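Local coordinates for MsStt7d protein (Micromonas, PDB 4IX3) that probably phosphorylates protein substrates with ATP, serving as the catalytic domain of a homolog of the state transition kinase Stt7, at residues Arg11-Pro14 / Gly15-Pro18; Ile88-Gly91 / Ala92-Gly96; Thr140-Gly143 / Val144-Ala148; Lys147-Arg150 / Glu151-Ser155; Ala321-Asp324 / Ala325-Ser328. One frame throughout, in Å; residues are numbered along the deposited sequence.

Contact 1: Arg11-Pro14 / Gly15-Pro18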
loop_
_atom_site.group_PDB
_atom_site.type_symbol
_atom_site.label_atom_id
_atom_site.label_comp_id
_atom_site.label_asym_id
_atom_site.label_seq_id
_atom_site.Cartn_x
_atom_site.Cartn_y
_atom_site.Cartn_z
ATOM N N ARG B 11 -20.408 -6.660 -12.535
ATOM C CA ARG B 11 -19.564 -7.310 -13.555
ATOM C C ARG B 11 -19.320 -8.770 -13.165
ATOM O O ARG B 11 -19.064 -9.115 -12.003
ATOM C CB ARG B 11 -18.258 -6.499 -13.650
ATOM C CG ARG B 11 -18.433 -5.144 -14.320
ATOM C CD ARG B 11 -17.254 -4.218 -14.070
ATOM N NE ARG B 11 -17.197 -3.761 -12.691
ATOM C CZ ARG B 11 -16.344 -2.843 -12.251
ATOM N NH1 ARG B 11 -15.447 -2.340 -13.101
ATOM N NH2 ARG B 11 -16.434 -2.406 -10.983
ATOM N N ARG B 12 -19.368 -9.660 -14.164
ATOM C CA ARG B 12 -19.202 -11.088 -13.941
ATOM C C ARG B 12 -18.435 -11.703 -15.114
ATOM O O ARG B 12 -18.409 -11.141 -16.196
ATOM C CB ARG B 12 -20.564 -11.777 -13.779
ATOM C CG ARG B 12 -21.334 -11.339 -12.522
ATOM C CD ARG B 12 -20.629 -11.805 -11.270
ATOM N NE ARG B 12 -21.188 -11.202 -10.059
ATOM C CZ ARG B 12 -22.202 -11.709 -9.361
ATOM N NH1 ARG B 12 -22.866 -12.794 -9.803
ATOM N NH2 ARG B 12 -22.593 -11.092 -8.263
ATOM N N THR B 13 -17.905 -12.893 -14.877
ATOM C CA THR B 13 -17.271 -13.698 -15.927
ATOM C C THR B 13 -18.161 -14.926 -16.073
ATOM O O THR B 13 -18.454 -15.584 -15.091
ATOM C CB THR B 13 -15.874 -14.128 -15.443
ATOM O OG1 THR B 13 -15.051 -12.959 -15.526
ATOM C CG2 THR B 13 -15.304 -15.217 -16.375
ATOM N N PRO B 14 -18.521 -15.289 -17.322
ATOM C CA PRO B 14 -19.338 -16.484 -17.544
ATOM C C PRO B 14 -18.688 -17.734 -16.963
ATOM O O PRO B 14 -17.480 -17.944 -17.143
ATOM C CB PRO B 14 -19.451 -16.546 -19.071
ATOM C CG PRO B 14 -19.379 -15.121 -19.477
ATOM C CD PRO B 14 -18.380 -14.482 -18.547
ATOM N N GLY B 15 -19.443 -18.490 -16.174
ATOM C CA GLY B 15 -18.892 -19.703 -15.577
ATOM C C GLY B 15 -18.254 -19.492 -14.213
ATOM O O GLY B 15 -17.831 -20.482 -13.594
ATOM N N VAL B 16 -18.222 -18.248 -13.713
ATOM C CA VAL B 16 -17.620 -17.975 -12.413
ATOM C C VAL B 16 -18.715 -17.323 -11.557
ATOM O O VAL B 16 -19.046 -16.151 -11.736
ATOM C CB VAL B 16 -16.383 -17.063 -12.519
ATOM C CG1 VAL B 16 -15.794 -16.795 -11.135
ATOM C CG2 VAL B 16 -15.361 -17.750 -13.413
ATOM N N GLU B 17 -19.264 -18.075 -10.606
ATOM C CA GLU B 17 -20.298 -17.567 -9.701
ATOM C C GLU B 17 -19.745 -17.410 -8.291
ATOM O O GLU B 17 -19.000 -18.261 -7.809
ATOM C CB GLU B 17 -21.509 -18.522 -9.713
ATOM C CG GLU B 17 -22.219 -18.485 -11.069
ATOM C CD GLU B 17 -23.179 -19.628 -11.297
ATOM O OE1 GLU B 17 -23.258 -20.081 -12.462
ATOM O OE2 GLU B 17 -23.866 -20.047 -10.336
ATOM N N PRO B 18 -20.139 -16.324 -7.593
ATOM C CA PRO B 18 -19.628 -16.147 -6.230
ATOM C C PRO B 18 -19.847 -17.339 -5.298
ATOM O O PRO B 18 -18.962 -17.677 -4.477
ATOM C CB PRO B 18 -20.315 -14.863 -5.724
ATOM C CG PRO B 18 -21.048 -14.250 -6.870
ATOM C CD PRO B 18 -20.975 -15.198 -8.060
HETATM O O HOH W 1 -18.060 -13.600 -12.180
#
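Pro18 and Arg12 meet ring against flat group: Pro18 CG sits over one face of the Arg12 guanidinium, displaced toward its rim, and Pro18 CD comes within 3.5 Å of Arg12 NH1. The two side chains cross at nearly a right angle, the arginine having turned back at its second torsion (chi2 -67°) to bring its end over the ring. An alanine in place of Pro18 removes CG and CD and would probably leave that face of the guanidinium without its apolar cover. Nearer the bend, Thr13 CG2 and Val16 CG2 touch at 3.9 Å, methyl to methyl, their side chains running side by side. Val16 N donates to Thr13 O (3.0 Å, 150° at the hydrogen). A water joins the two arms, accepting from Thr13 N at 2.8 Å and donating to Val16 O. Strand 84-90 positions this first shell, with Glu89 O accepting from Arg12 NE and Cys87 N donating to Thr13 OG1. Gly15 takes a positive phi (91°), at which a side chain would jam against Pro14 O. Thr13 to Val16 form a type II beta turn, Pro14 and Gly15 at its corners, with Arg12 and Pro18 meeting on the flanking arms.

Contact 2: Ile88-Gly91 / Ala92-Gly96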
loop_
_atom_site.group_PDB
_atom_site.type_symbol
_atom_site.label_atom_id
_atom_site.label_comp_id
_atom_site.label_asym_id
_atom_site.label_seq_id
_atom_site.Cartn_x
_atom_site.Cartn_y
_atom_site.Cartn_z
ATOM N N ILE B 88 -15.162 -11.095 -10.506
ATOM C CA ILE B 88 -16.445 -11.348 -9.826
ATOM C C ILE B 88 -16.772 -10.097 -9.052
ATOM O O ILE B 88 -16.004 -9.731 -8.163
ATOM C CB ILE B 88 -16.373 -12.553 -8.824
ATOM C CG1 ILE B 88 -15.520 -13.690 -9.379
ATOM C CG2 ILE B 88 -17.817 -12.989 -8.477
ATOM C CD1 ILE B 88 -14.061 -13.674 -8.930
ATOM N N GLU B 89 -17.881 -9.435 -9.329
ATOM C CA GLU B 89 -18.286 -8.261 -8.563
ATOM C C GLU B 89 -19.485 -8.584 -7.687
ATOM O O GLU B 89 -20.444 -9.066 -8.181
ATOM C CB GLU B 89 -18.560 -7.106 -9.497
ATOM C CG GLU B 89 -18.702 -5.775 -8.757
ATOM C CD GLU B 89 -18.792 -4.591 -9.690
ATOM O OE1 GLU B 89 -19.259 -4.720 -10.823
ATOM O OE2 GLU B 89 -18.367 -3.523 -9.282
ATOM N N LEU B 90 -19.382 -8.331 -6.387
ATOM C CA LEU B 90 -20.468 -8.646 -5.466
ATOM C C LEU B 90 -21.101 -7.376 -4.918
ATOM O O LEU B 90 -20.399 -6.422 -4.579
ATOM C CB LEU B 90 -19.959 -9.518 -4.316
ATOM C CG LEU B 90 -20.004 -11.031 -4.541
ATOM C CD1 LEU B 90 -18.597 -11.604 -4.633
ATOM C CD2 LEU B 90 -20.794 -11.715 -3.436
ATOM N N GLY B 91 -22.427 -7.361 -4.832
ATOM C CA GLY B 91 -23.131 -6.175 -4.326
ATOM C C GLY B 91 -23.168 -6.192 -2.813
ATOM O O GLY B 91 -22.500 -6.978 -2.135
ATOM N N ALA B 92 -23.961 -5.269 -2.279
ATOM C CA ALA B 92 -24.022 -5.073 -0.811
ATOM C C ALA B 92 -24.767 -6.229 -0.099
ATOM O O ALA B 92 -24.211 -6.900 0.785
ATOM C CB ALA B 92 -24.664 -3.724 -0.478
ATOM N N LYS B 93 -25.997 -6.524 -0.498
ATOM C CA LYS B 93 -26.773 -7.549 0.245
ATOM C C LYS B 93 -26.241 -8.965 -0.004
ATOM O O LYS B 93 -26.298 -9.820 0.885
ATOM C CB LYS B 93 -28.271 -7.482 -0.090
ATOM C CG LYS B 93 -28.982 -6.283 0.515
ATOM C CD LYS B 93 -30.512 -6.379 0.497
ATOM C CE LYS B 93 -30.953 -7.456 1.462
ATOM N NZ LYS B 93 -31.041 -6.899 2.848
ATOM N N ASP B 94 -25.676 -9.187 -1.187
ATOM C CA ASP B 94 -25.087 -10.470 -1.563
ATOM C C ASP B 94 -23.610 -10.591 -1.143
ATOM O O ASP B 94 -23.056 -11.699 -1.146
ATOM C CB ASP B 94 -25.240 -10.715 -3.074
ATOM C CG ASP B 94 -24.806 -9.524 -3.928
ATOM O OD1 ASP B 94 -25.405 -8.436 -3.719
ATOM O OD2 ASP B 94 -23.942 -9.672 -4.856
ATOM N N GLY B 95 -22.989 -9.469 -0.770
ATOM C CA GLY B 95 -21.615 -9.483 -0.264
ATOM C C GLY B 95 -21.516 -10.152 1.085
ATOM O O GLY B 95 -22.431 -10.104 1.930
ATOM N N GLY B 96 -20.413 -10.843 1.288
ATOM C CA GLY B 96 -20.206 -11.694 2.434
ATOM C C GLY B 96 -19.149 -11.141 3.359
ATOM O O GLY B 96 -19.050 -9.906 3.532
#
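Asp94 reaches back to Gly91, where its OD2 accepts from Gly91 N at 2.8 Å, with 155° at the hydrogen. The donor comes from above the carboxylate plane. Asp94 can make this reach because its CG lies between its own backbone N and carbonyl carbon (chi1 49°), which folds the carboxylate over the start of the turn. Gly91 is thereby engaged twice, since its carbonyl oxygen also accepts from Gly95 N at 2.9 Å, although that bond is weak and strongly bent (116°). Gly95 N has a further weak acceptor in Ala92 O, 3.2 Å away, and so divides its single proton between two poor partners. The carboxylate itself has a second, distant mate: Arg12 NH2 forms a long, weak ion pair with Asp94 OD2. Leu90 CD2 lies 3.2 Å from Asp94 O, a methyl against a carbonyl, and the leucine also packs on Pro18 and Leu103. A side chain at Gly91 would run into Asp94 OD1, and one at Gly95 into Gly91 O. An aspartate accepting the N-H three residues before it, ahead of residues with helical backbone angles, resembles one half of a capping box; here it shapes the turn leaving strand 84-90 on the way to its antiparallel partner 106-112 in the sheet of the kinase N-lobe.

Contact 3: Thr140-Gly143 / Val144-Ala148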
loop_
_atom_site.group_PDB
_atom_site.type_symbol
_atom_site.label_atom_id
_atom_site.label_comp_id
_atom_site.label_asym_id
_atom_site.label_seq_id
_atom_site.Cartn_x
_atom_site.Cartn_y
_atom_site.Cartn_z
ATOM N N THR B 140 22.916 -25.554 -9.954
ATOM C CA THR B 140 23.984 -24.629 -9.560
ATOM C C THR B 140 23.484 -23.200 -9.772
ATOM O O THR B 140 22.483 -22.986 -10.469
ATOM C CB THR B 140 25.295 -24.815 -10.368
ATOM O OG1 THR B 140 25.043 -24.565 -11.767
ATOM C CG2 THR B 140 25.845 -26.216 -10.204
ATOM N N GLU B 141 24.179 -22.211 -9.213
ATOM C CA GLU B 141 23.760 -20.838 -9.463
ATOM C C GLU B 141 23.727 -20.581 -10.973
ATOM O O GLU B 141 22.750 -19.998 -11.493
ATOM C CB GLU B 141 24.637 -19.803 -8.773
ATOM C CG GLU B 141 24.363 -19.676 -7.281
ATOM C CD GLU B 141 24.901 -20.826 -6.452
ATOM O OE1 GLU B 141 26.095 -21.186 -6.582
ATOM O OE2 GLU B 141 24.109 -21.451 -5.730
ATOM N N LEU B 142 24.759 -21.031 -11.709
ATOM C CA LEU B 142 24.772 -20.803 -13.144
ATOM C C LEU B 142 23.578 -21.468 -13.824
ATOM O O LEU B 142 22.910 -20.864 -14.674
ATOM C CB LEU B 142 26.079 -21.314 -13.755
ATOM C CG LEU B 142 26.251 -21.150 -15.273
ATOM C CD1 LEU B 142 26.091 -19.705 -15.701
ATOM C CD2 LEU B 142 27.663 -21.612 -15.669
ATOM N N GLY B 143 23.315 -22.716 -13.468
ATOM C CA GLY B 143 22.237 -23.483 -14.065
ATOM C C GLY B 143 20.868 -22.842 -13.850
ATOM O O GLY B 143 20.109 -22.655 -14.819
ATOM N N VAL B 144 20.580 -22.438 -12.610
ATOM C CA VAL B 144 19.273 -21.841 -12.312
ATOM C C VAL B 144 19.196 -20.459 -12.962
ATOM O O VAL B 144 18.124 -20.060 -13.448
ATOM C CB VAL B 144 18.905 -21.796 -10.819
ATOM C CG1 VAL B 144 18.806 -23.197 -10.263
ATOM C CG2 VAL B 144 19.777 -20.855 -10.003
ATOM N N THR B 145 20.300 -19.697 -13.009
ATOM C CA THR B 145 20.269 -18.398 -13.661
ATOM C C THR B 145 19.974 -18.518 -15.150
ATOM O O THR B 145 19.193 -17.767 -15.717
ATOM C CB THR B 145 21.565 -17.583 -13.385
ATOM O OG1 THR B 145 21.724 -17.518 -11.952
ATOM C CG2 THR B 145 21.488 -16.175 -13.981
ATOM N N LYS B 146 20.651 -19.446 -15.814
ATOM C CA LYS B 146 20.413 -19.627 -17.241
ATOM C C LYS B 146 18.956 -19.990 -17.555
ATOM O O LYS B 146 18.316 -19.377 -18.426
ATOM C CB LYS B 146 21.350 -20.734 -17.726
ATOM C CG LYS B 146 22.790 -20.294 -17.869
ATOM C CD LYS B 146 23.690 -21.383 -18.445
ATOM C CE LYS B 146 22.939 -22.061 -19.579
ATOM N NZ LYS B 146 23.632 -22.383 -20.876
ATOM N N LYS B 147 18.436 -20.949 -16.798
ATOM C CA LYS B 147 17.078 -21.393 -17.075
ATOM C C LYS B 147 16.055 -20.303 -16.753
ATOM O O LYS B 147 15.140 -20.004 -17.530
ATOM C CB LYS B 147 16.766 -22.683 -16.342
ATOM C CG LYS B 147 15.386 -23.264 -16.681
ATOM C CD LYS B 147 15.133 -24.580 -15.925
ATOM C CE LYS B 147 13.990 -25.433 -16.469
ATOM N NZ LYS B 147 12.679 -24.741 -16.264
ATOM N N ALA B 148 16.181 -19.707 -15.558
ATOM C CA ALA B 148 15.225 -18.688 -15.118
ATOM C C ALA B 148 15.287 -17.475 -16.016
ATOM O O ALA B 148 14.253 -16.895 -16.361
ATOM C CB ALA B 148 15.513 -18.268 -13.689
#
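Thr145 and Glu141 belong to the first turns of helix 141-161, and their contact is of the kind made one turn apart within a helix, here at its N-terminus. In the protein kinase fold this is the long C-lobe helix that leads toward the catalytic loop. Glu141 O is gripped twice by one residue: Thr145 N reaches it at 2.9 Å and Thr145 OG1 at 2.7 Å, from opposite faces of the carbonyl plane. The hydroxyl gets there because OG1 stands beside the backbone N (chi1 -55°), pointing back down the helix, while the residue packs against Met257 and Leu260 of helix 246-261. A valine in place of Thr145 would probably keep much of that packing but cost Glu141 O its second donor. At the helix start Thr140 is the N-cap, its OG1 accepting from Gly143 N at 3.0 Å; the same OG1 is hydrogen-bonded to Asp138. Val144 turns CG2 against Glu141 O, 3.4 Å away, and packs on Leu130 and Ala131 of helix 127-133. On another flank, Leu142 CD1 lies 4.0 Å from the aliphatic CG of Lys146, the two side chains slanting across one another. Two side-chain hydroxyls thus serve the backbone at this helix end: Thr140 OG1 takes up a first-turn N-H that has no backbone acceptor within the helix, and the buried Thr145 hydroxyl spends its proton on Glu141 O.

Contact 4: Lys147-Arg150 / Glu151-Ser155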
loop_
_atom_site.group_PDB
_atom_site.type_symbol
_atom_site.label_atom_id
_atom_site.label_comp_id
_atom_site.label_asym_id
_atom_site.label_seq_id
_atom_site.Cartn_x
_atom_site.Cartn_y
_atom_site.Cartn_z
ATOM N N LYS B 147 18.436 -20.949 -16.798
ATOM C CA LYS B 147 17.078 -21.393 -17.075
ATOM C C LYS B 147 16.055 -20.303 -16.753
ATOM O O LYS B 147 15.140 -20.004 -17.530
ATOM C CB LYS B 147 16.766 -22.683 -16.342
ATOM C CG LYS B 147 15.386 -23.264 -16.681
ATOM C CD LYS B 147 15.133 -24.580 -15.925
ATOM C CE LYS B 147 13.990 -25.433 -16.469
ATOM N NZ LYS B 147 12.679 -24.741 -16.264
ATOM N N ALA B 148 16.181 -19.707 -15.558
ATOM C CA ALA B 148 15.225 -18.688 -15.118
ATOM C C ALA B 148 15.287 -17.475 -16.016
ATOM O O ALA B 148 14.253 -16.895 -16.361
ATOM C CB ALA B 148 15.513 -18.268 -13.689
ATOM N N MET B 149 16.494 -16.997 -16.352
ATOM C CA MET B 149 16.612 -15.807 -17.154
ATOM C C MET B 149 16.092 -16.032 -18.570
ATOM O O MET B 149 15.520 -15.112 -19.164
ATOM C CB MET B 149 18.024 -15.212 -17.119
ATOM C CG MET B 149 18.445 -14.618 -15.783
ATOM S SD MET B 149 17.346 -13.319 -15.145
ATOM C CE MET B 149 17.582 -12.100 -16.440
ATOM N N ARG B 150 16.312 -17.221 -19.121
ATOM C CA ARG B 150 15.801 -17.451 -20.471
ATOM C C ARG B 150 14.269 -17.359 -20.423
ATOM O O ARG B 150 13.668 -16.749 -21.333
ATOM C CB ARG B 150 16.249 -18.848 -20.946
ATOM C CG ARG B 150 15.878 -19.151 -22.393
ATOM C CD ARG B 150 16.265 -20.564 -22.805
ATOM N NE ARG B 150 17.714 -20.755 -22.866
ATOM C CZ ARG B 150 18.423 -21.461 -21.995
ATOM N NH1 ARG B 150 17.802 -22.052 -20.972
ATOM N NH2 ARG B 150 19.735 -21.632 -22.197
ATOM N N GLU B 151 13.666 -17.955 -19.382
ATOM C CA GLU B 151 12.192 -17.901 -19.274
ATOM C C GLU B 151 11.677 -16.488 -18.997
ATOM O O GLU B 151 10.725 -16.009 -19.626
ATOM C CB GLU B 151 11.751 -18.875 -18.188
ATOM C CG GLU B 151 12.020 -20.307 -18.618
ATOM C CD GLU B 151 11.915 -21.321 -17.508
ATOM O OE1 GLU B 151 12.177 -22.531 -17.793
ATOM O OE2 GLU B 151 11.623 -20.972 -16.320
ATOM N N LEU B 152 12.316 -15.794 -18.072
ATOM C CA LEU B 152 11.898 -14.428 -17.737
ATOM C C LEU B 152 12.068 -13.463 -18.910
ATOM O O LEU B 152 11.147 -12.693 -19.238
ATOM C CB LEU B 152 12.757 -13.916 -16.571
ATOM C CG LEU B 152 12.488 -12.438 -16.189
ATOM C CD1 LEU B 152 11.017 -12.203 -15.813
ATOM C CD2 LEU B 152 13.406 -12.093 -15.010
ATOM N N LEU B 153 13.241 -13.470 -19.571
ATOM C CA LEU B 153 13.475 -12.564 -20.653
ATOM C C LEU B 153 12.527 -12.921 -21.825
ATOM O O LEU B 153 12.043 -12.002 -22.509
ATOM C CB LEU B 153 14.927 -12.560 -21.118
ATOM C CG LEU B 153 15.904 -12.021 -20.082
ATOM C CD1 LEU B 153 17.322 -12.362 -20.550
ATOM C CD2 LEU B 153 15.740 -10.538 -19.918
ATOM N N GLY B 154 12.269 -14.227 -22.076
ATOM C CA GLY B 154 11.349 -14.560 -23.183
ATOM C C GLY B 154 9.939 -14.044 -22.876
ATOM O O GLY B 154 9.276 -13.516 -23.748
ATOM N N SER B 155 9.498 -14.171 -21.630
ATOM C CA SER B 155 8.167 -13.667 -21.254
ATOM C C SER B 155 8.080 -12.154 -21.317
ATOM O O SER B 155 7.099 -11.594 -21.828
ATOM C CB SER B 155 7.772 -14.165 -19.891
ATOM O OG SER B 155 7.502 -15.547 -19.931
HETATM O O HOH W 2 12.080 -22.703 -14.255
#
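Glu151 N bonds to Lys147 O at 3.1 Å, and the same four-residue step repeats through Leu152, Leu153 and Gly154, which donate to Ala148, Met149 and Arg150 in turn; the backbone is regular alpha-helix throughout. These are the middle turns of helix 141-161, one of the central helices of the protein kinase C-lobe. Its buried flank carries Met149, whose chain bends at both chi2 and chi3 and so curls along the helix toward residues one turn ahead. Met149 SD touches Leu152 CD2 at 4.1 Å, the two side chains lying side by side, whereas the methyl Met149 CE rests 4.0 Å from Leu153 CG. Helix 246-261 closes over this group through Met257, Val256 and Ala253. Arg150 turns the other way, toward solvent, and hands NH2 to Phe338 O. The remaining flank is polar: Lys147 and Glu151 form a salt bridge one helical turn apart, and Glu151 OE2 also accepts from Leu184 N of strand 183-186. That backbone bond helps fix the rotation of the carboxylate, presenting OE1 to the lysine. Lys147 NZ in turn has three partners for its three N-H groups, namely Glu151, Met134 O and a water. The last chi of Lys147 (-67°) tips NZ onto the syn lone pair of Glu151 OE1 at 2.7 Å, and the water, 2.9 Å from NZ, donates to Glu151 OE2 and closes the ring.

Contact 5: Ala321-Asp324 / Ala325-Ser328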
loop_
_atom_site.group_PDB
_atom_site.type_symbol
_atom_site.label_atom_id
_atom_site.label_comp_id
_atom_site.label_asym_id
_atom_site.label_seq_id
_atom_site.Cartn_x
_atom_site.Cartn_y
_atom_site.Cartn_z
ATOM N N ALA B 321 23.561 2.281 -17.660
ATOM C CA ALA B 321 23.025 3.471 -17.018
ATOM C C ALA B 321 22.017 4.187 -17.910
ATOM O O ALA B 321 20.960 4.642 -17.445
ATOM C CB ALA B 321 24.172 4.398 -16.646
ATOM N N GLU B 322 22.309 4.251 -19.211
ATOM C CA GLU B 322 21.473 4.931 -20.190
ATOM C C GLU B 322 20.517 3.972 -20.854
ATOM O O GLU B 322 20.952 2.950 -21.370
ATOM C CB GLU B 322 22.351 5.611 -21.244
ATOM C CG GLU B 322 23.236 6.691 -20.674
ATOM C CD GLU B 322 22.439 7.882 -20.201
ATOM O OE1 GLU B 322 21.356 8.119 -20.793
ATOM O OE2 GLU B 322 22.930 8.594 -19.287
ATOM N N ARG B 323 19.226 4.304 -20.892
ATOM C CA ARG B 323 18.254 3.490 -21.605
ATOM C C ARG B 323 18.618 3.246 -23.062
ATOM O O ARG B 323 18.389 2.178 -23.612
ATOM C CB ARG B 323 16.844 4.079 -21.488
ATOM C CG ARG B 323 16.204 3.717 -20.173
ATOM C CD ARG B 323 14.744 4.120 -20.210
ATOM N NE ARG B 323 14.217 3.830 -18.894
ATOM C CZ ARG B 323 12.973 4.135 -18.540
ATOM N NH1 ARG B 323 12.172 4.661 -19.461
ATOM N NH2 ARG B 323 12.586 3.906 -17.298
ATOM N N ASP B 324 19.268 4.240 -23.656
ATOM C CA ASP B 324 19.625 4.142 -25.066
ATOM C C ASP B 324 20.715 3.120 -25.338
ATOM O O ASP B 324 20.898 2.745 -26.488
ATOM C CB ASP B 324 20.082 5.490 -25.625
ATOM C CG ASP B 324 18.910 6.402 -25.919
ATOM O OD1 ASP B 324 17.751 5.936 -25.799
ATOM O OD2 ASP B 324 19.121 7.574 -26.258
ATOM N N ALA B 325 21.416 2.713 -24.284
ATOM C CA ALA B 325 22.484 1.731 -24.383
ATOM C C ALA B 325 21.996 0.397 -23.811
ATOM O O ALA B 325 22.657 -0.617 -23.993
ATOM C CB ALA B 325 23.705 2.240 -23.598
ATOM N N ARG B 326 20.871 0.363 -23.089
ATOM C CA ARG B 326 20.478 -0.825 -22.333
ATOM C C ARG B 326 19.747 -1.818 -23.244
ATOM O O ARG B 326 18.870 -1.411 -24.028
ATOM C CB ARG B 326 19.549 -0.382 -21.188
ATOM C CG ARG B 326 19.295 -1.460 -20.141
ATOM C CD ARG B 326 18.375 -0.948 -19.029
ATOM N NE ARG B 326 18.905 0.275 -18.403
ATOM C CZ ARG B 326 18.175 1.213 -17.804
ATOM N NH1 ARG B 326 16.883 1.011 -17.645
ATOM N NH2 ARG B 326 18.737 2.312 -17.326
ATOM N N ALA B 327 20.053 -3.105 -23.093
ATOM C CA ALA B 327 19.440 -4.127 -23.983
ATOM C C ALA B 327 17.934 -4.205 -23.796
ATOM O O ALA B 327 17.447 -4.104 -22.662
ATOM C CB ALA B 327 19.992 -5.503 -23.664
ATOM N N SER B 328 17.196 -4.463 -24.886
ATOM C CA SER B 328 15.823 -4.940 -24.765
ATOM C C SER B 328 15.844 -6.350 -24.234
ATOM O O SER B 328 16.858 -7.066 -24.344
ATOM C CB SER B 328 15.144 -4.912 -26.138
ATOM O OG SER B 328 15.753 -5.881 -27.000
HETATM O O HOH W 3 14.903 2.473 -15.968
HETATM O O HOH W 4 18.784 0.617 -25.952
#
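Ala325 starts the return of the turn, its N donating to Glu322 O at 3.0 Å from well above the carbonyl plane. Its own carbonyl oxygen accepts from Arg317 NH1, at the end of helix 302-318. Arg326 comes next and does most of the work. Its backbone N donates to Arg323 O at 3.1 Å, again steeply above the plane. Its side chain leaves with CG anti to the backbone N (chi1 -168°), runs straight and bends at chi3, laying the guanidinium across Arg323, whose CG sits over one face, 3.8 Å from Arg326 NH1. The two guanidinium planes stand almost perpendicular, 82° apart, and a water lies in the plane of both at their edges, 3.0 Å from Arg323 NH2 and from Arg326 NH1, accepting from each. Along another edge Arg326 NH2 makes a weak bond to Ala321 O, while NE goes to Glu320 O and NH2 forms a salt bridge with Glu220. Ala327 O then meets Ser250 OG of helix 246-261, and Ser328 caps helix 329-332 by offering OG to Ala331 N. The arginine-glutamate pair recalls the one that, in many kinases, ties the late C-lobe to the end of the activation segment. Two like charges, Arg323 NE and Arg326 NH1, approach to 4.1 Å; the shared water, Glu220 and the carbonyls of Tyr222, Leu223 and His243 that receive Arg323 probably offset much of the cost of burying them together.

Overall arrangement
The five contacts fall into two groups, one in each lobe; contacts 1 and 3 have centres about 40 Å apart. Contacts 1 and 2, centres 12 Å apart, meet on the N-lobe sheet, where Arg11 NH2 and Glu89 OE2 form a salt bridge. Contacts 3 and 4 share Lys147 and Ala148; contact 5 comes within about 6 Å of contact 4 between nearest atoms. Gly91 of contact 2 lies about 8 Å from a bound magnesium ion. Between side chains, Val16 is about 11 Å from Ala112, Leu152 about 8 Å from Asn173 and Leu142 about 4 Å from Asn307; Ala112 binds ADP, and the asparagines magnesium, in another structure of this protein, neither ligand being bound at these residues here.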